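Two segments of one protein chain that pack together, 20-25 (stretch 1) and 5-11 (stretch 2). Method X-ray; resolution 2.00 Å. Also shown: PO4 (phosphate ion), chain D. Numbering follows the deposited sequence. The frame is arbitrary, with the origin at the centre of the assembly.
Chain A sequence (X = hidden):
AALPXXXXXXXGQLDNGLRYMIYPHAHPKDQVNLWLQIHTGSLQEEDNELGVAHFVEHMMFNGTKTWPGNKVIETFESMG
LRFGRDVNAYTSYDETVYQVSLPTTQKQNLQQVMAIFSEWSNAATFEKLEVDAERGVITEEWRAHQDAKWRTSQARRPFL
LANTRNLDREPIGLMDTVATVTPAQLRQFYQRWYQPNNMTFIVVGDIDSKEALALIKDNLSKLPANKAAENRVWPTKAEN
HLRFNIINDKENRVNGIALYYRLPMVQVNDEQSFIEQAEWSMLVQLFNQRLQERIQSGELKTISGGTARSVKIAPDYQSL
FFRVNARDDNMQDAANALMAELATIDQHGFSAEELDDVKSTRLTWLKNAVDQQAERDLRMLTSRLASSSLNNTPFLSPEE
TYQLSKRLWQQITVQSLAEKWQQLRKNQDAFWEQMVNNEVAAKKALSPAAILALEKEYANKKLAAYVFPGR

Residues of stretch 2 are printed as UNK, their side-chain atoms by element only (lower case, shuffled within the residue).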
# COMPACT_ATOMS: atom_id res chain seq x y z
N TYR A 20 11.08 -4.50 -17.97
CA TYR A 20 9.69 -4.50 -18.46
C TYR A 20 8.95 -5.69 -17.93
O TYR A 20 9.56 -6.72 -17.62
CB TYR A 20 9.60 -4.39 -19.99
CG TYR A 20 10.46 -5.39 -20.74
CD1 TYR A 20 10.01 -6.68 -21.01
CD2 TYR A 20 11.72 -5.03 -21.22
CE1 TYR A 20 10.82 -7.61 -21.66
CE2 TYR A 20 12.52 -5.94 -21.90
CZ TYR A 20 12.06 -7.23 -22.13
OH TYR A 20 12.85 -8.11 -22.83
N MET A 21 7.62 -5.55 -17.81
CA MET A 21 6.72 -6.60 -17.34
C MET A 21 5.49 -6.50 -18.20
O MET A 21 4.88 -5.43 -18.30
CB MET A 21 6.34 -6.42 -15.86
CG MET A 21 7.52 -6.32 -14.93
SD MET A 21 6.96 -6.32 -13.24
CE MET A 21 7.69 -7.84 -12.69
N ILE A 22 5.17 -7.60 -18.88
CA ILE A 22 4.01 -7.68 -19.78
C ILE A 22 3.08 -8.79 -19.31
O ILE A 22 3.52 -9.93 -19.10
CB ILE A 22 4.42 -7.86 -21.26
CG1 ILE A 22 5.34 -6.70 -21.74
CG2 ILE A 22 3.16 -8.01 -22.17
CD1 ILE A 22 6.21 -7.08 -22.90
N TYR A 23 1.79 -8.46 -19.19
CA TYR A 23 0.79 -9.43 -18.76
C TYR A 23 -0.45 -9.32 -19.62
O TYR A 23 -1.04 -8.24 -19.67
CB TYR A 23 0.46 -9.28 -17.26
CG TYR A 23 -0.27 -10.49 -16.71
CD1 TYR A 23 0.44 -11.61 -16.27
CD2 TYR A 23 -1.65 -10.55 -16.68
CE1 TYR A 23 -0.22 -12.75 -15.82
CE2 TYR A 23 -2.33 -11.68 -16.22
CZ TYR A 23 -1.60 -12.78 -15.79
OH TYR A 23 -2.26 -13.90 -15.33
N PRO A 24 -0.87 -10.42 -20.31
CA PRO A 24 -2.08 -10.33 -21.14
C PRO A 24 -3.35 -10.34 -20.31
O PRO A 24 -3.41 -11.04 -19.31
CB PRO A 24 -1.99 -11.58 -22.03
CG PRO A 24 -1.17 -12.55 -21.23
CD PRO A 24 -0.27 -11.78 -20.34
N HIS A 25 -4.35 -9.56 -20.72
CA HIS A 25 -5.65 -9.49 -20.05
C HIS A 25 -6.69 -8.96 -21.03
O HIS A 25 -6.40 -8.03 -21.76
CB HIS A 25 -5.61 -8.67 -18.76
CG HIS A 25 -6.76 -8.98 -17.84
ND1 HIS A 25 -6.95 -10.24 -17.33
CD2 HIS A 25 -7.76 -8.18 -17.39
CE1 HIS A 25 -8.03 -10.18 -16.58
NE2 HIS A 25 -8.56 -8.97 -16.59
N UNK A 5 6.97 -17.15 -10.78
CA UNK A 5 6.06 -16.07 -11.17
C UNK A 5 5.08 -16.66 -12.18
O UNK A 5 5.36 -17.70 -12.79
o UNK A 5 8.79 -12.94 -12.82
n UNK A 5 8.47 -13.78 -14.89
c UNK A 5 8.32 -13.83 -13.57
c UNK A 5 7.57 -15.04 -13.03
c UNK A 5 6.81 -14.82 -11.71
N UNK A 6 3.91 -16.02 -12.32
CA UNK A 6 2.85 -16.40 -13.25
C UNK A 6 3.44 -16.69 -14.62
O UNK A 6 4.14 -15.88 -15.21
c UNK A 6 1.81 -15.26 -13.34
c UNK A 6 0.55 -15.55 -14.14
o UNK A 6 -0.51 -15.04 -13.76
o UNK A 6 0.63 -16.30 -15.13
N UNK A 7 3.15 -17.89 -15.08
CA UNK A 7 3.50 -18.50 -16.34
C UNK A 7 3.30 -17.55 -17.55
O UNK A 7 4.13 -17.55 -18.47
c UNK A 7 2.03 -20.56 -18.66
c UNK A 7 2.55 -19.69 -16.43
o UNK A 7 2.62 -20.70 -19.74
c UNK A 7 2.91 -20.69 -17.44
o UNK A 7 0.80 -20.34 -18.55
N UNK A 8 2.19 -16.77 -17.55
CA UNK A 8 1.81 -15.80 -18.59
C UNK A 8 2.57 -14.46 -18.51
O UNK A 8 2.49 -13.65 -19.44
c UNK A 8 -1.95 -16.38 -19.34
c UNK A 8 -0.57 -16.79 -18.84
c UNK A 8 -3.05 -16.59 -18.34
c UNK A 8 0.29 -15.55 -18.56
n UNK A 8 -3.47 -18.01 -18.27
N UNK A 9 3.26 -14.20 -17.38
CA UNK A 9 4.00 -12.95 -17.21
C UNK A 9 5.31 -12.95 -18.02
O UNK A 9 6.08 -13.91 -17.97
c UNK A 9 5.04 -11.36 -15.41
c UNK A 9 4.19 -10.12 -15.73
c UNK A 9 5.47 -11.34 -13.95
c UNK A 9 4.28 -12.65 -15.73
N UNK A 10 5.55 -11.86 -18.75
CA UNK A 10 6.76 -11.71 -19.55
C UNK A 10 7.62 -10.64 -18.88
O UNK A 10 7.16 -9.52 -18.71
c UNK A 10 5.59 -12.49 -21.68
c UNK A 10 6.38 -11.34 -21.01
c UNK A 10 7.60 -10.96 -21.84
c UNK A 10 4.64 -12.04 -22.73
N UNK A 11 8.83 -11.01 -18.42
CA UNK A 11 9.75 -10.08 -17.76
C UNK A 11 11.09 -10.09 -18.46
O UNK A 11 11.47 -11.08 -19.06
o UNK A 11 10.41 -11.73 -16.09
c UNK A 11 8.69 -10.17 -15.44
c UNK A 11 9.94 -10.39 -16.25
P PO4 D . -5.75 -13.66 -18.17
O1 PO4 D . -5.76 -12.58 -17.06
O2 PO4 D . -5.97 -15.09 -17.48
O3 PO4 D . -6.90 -13.40 -19.25
O4 PO4 D . -4.31 -13.62 -18.87

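Position 5 carries five side-chain atoms, an unbranched run of three carbons whose last bears one oxygen and one nitrogen. This is a primary amide on a two-carbon spacer, so the residue is glutamine, Q5. Its CA-to-CB bond points toward stretch 1, yet its nearest atom, Q5 OE1, stays 5.2 Å from M21 CE.

At position 6 there are two carbons, the second holding two oxygens: a carboxylate one carbon from the backbone. One of these oxygens lies at the edge of the Y23 ring and accepts a hydrogen bond from the phenol. The residue is aspartate, D6, and the distance from Y23 OH to D6 OD1 is 2.6 Å.

Position 7 has three carbons and two oxygens, both on the third carbon, and makes no contact with stretch 1. The carboxylate is one methylene longer than that of D6, which makes this glutamate, E7.

Position 8 has four carbons in a row ending in nitrogen, and its CB lies 4.0 Å from Y23 CE1; this is lysine, K8. Its backbone N donates to D6 OD2 at 2.9 Å, so the two carboxylate oxygens of D6 serve different partners. The end of the chain leads away from the strand, bringing K8 CE to 3.3 Å from phosphate O4.

Position 9 shows four carbons, forked at the second and purely apolar. One terminal carbon reaches I22 O at 3.4 Å, and CB lies 4.0 Å from Y23 CD1; this is leucine, L9. Its N donates to D6 O at 2.9 Å, closing a type I turn from D6 to L9.

Position 10 also has four carbons, but the fork is at the first and one arm is two carbons long. Its CB sits 4.0 Å from I22 CB, the two side chains sharing one face of the sheet. This is isoleucine, I10.

Position 11 has a single carbon carrying one oxygen and one carbon, the latter 3.7 Å from M21 CE on the face opposite I10 and I22. This is threonine, T11; its OG1 accepts a hydrogen bond from Q5 NE2 at 3.1 Å.

The contact is a short antiparallel pairing anchored by two reciprocal backbone hydrogen bonds, I10 N to I22 O and I22 N to I10 O, each 2.8 Å and nearly straight. M21 and T11 form the adjacent non-hydrogen-bonded pair. Beyond I10 the turn places D6 within reach of Y23, so a side-chain hydrogen bond extends the attachment past the paired backbones.

Stretch 2, residues 5-11: QDEKLIT
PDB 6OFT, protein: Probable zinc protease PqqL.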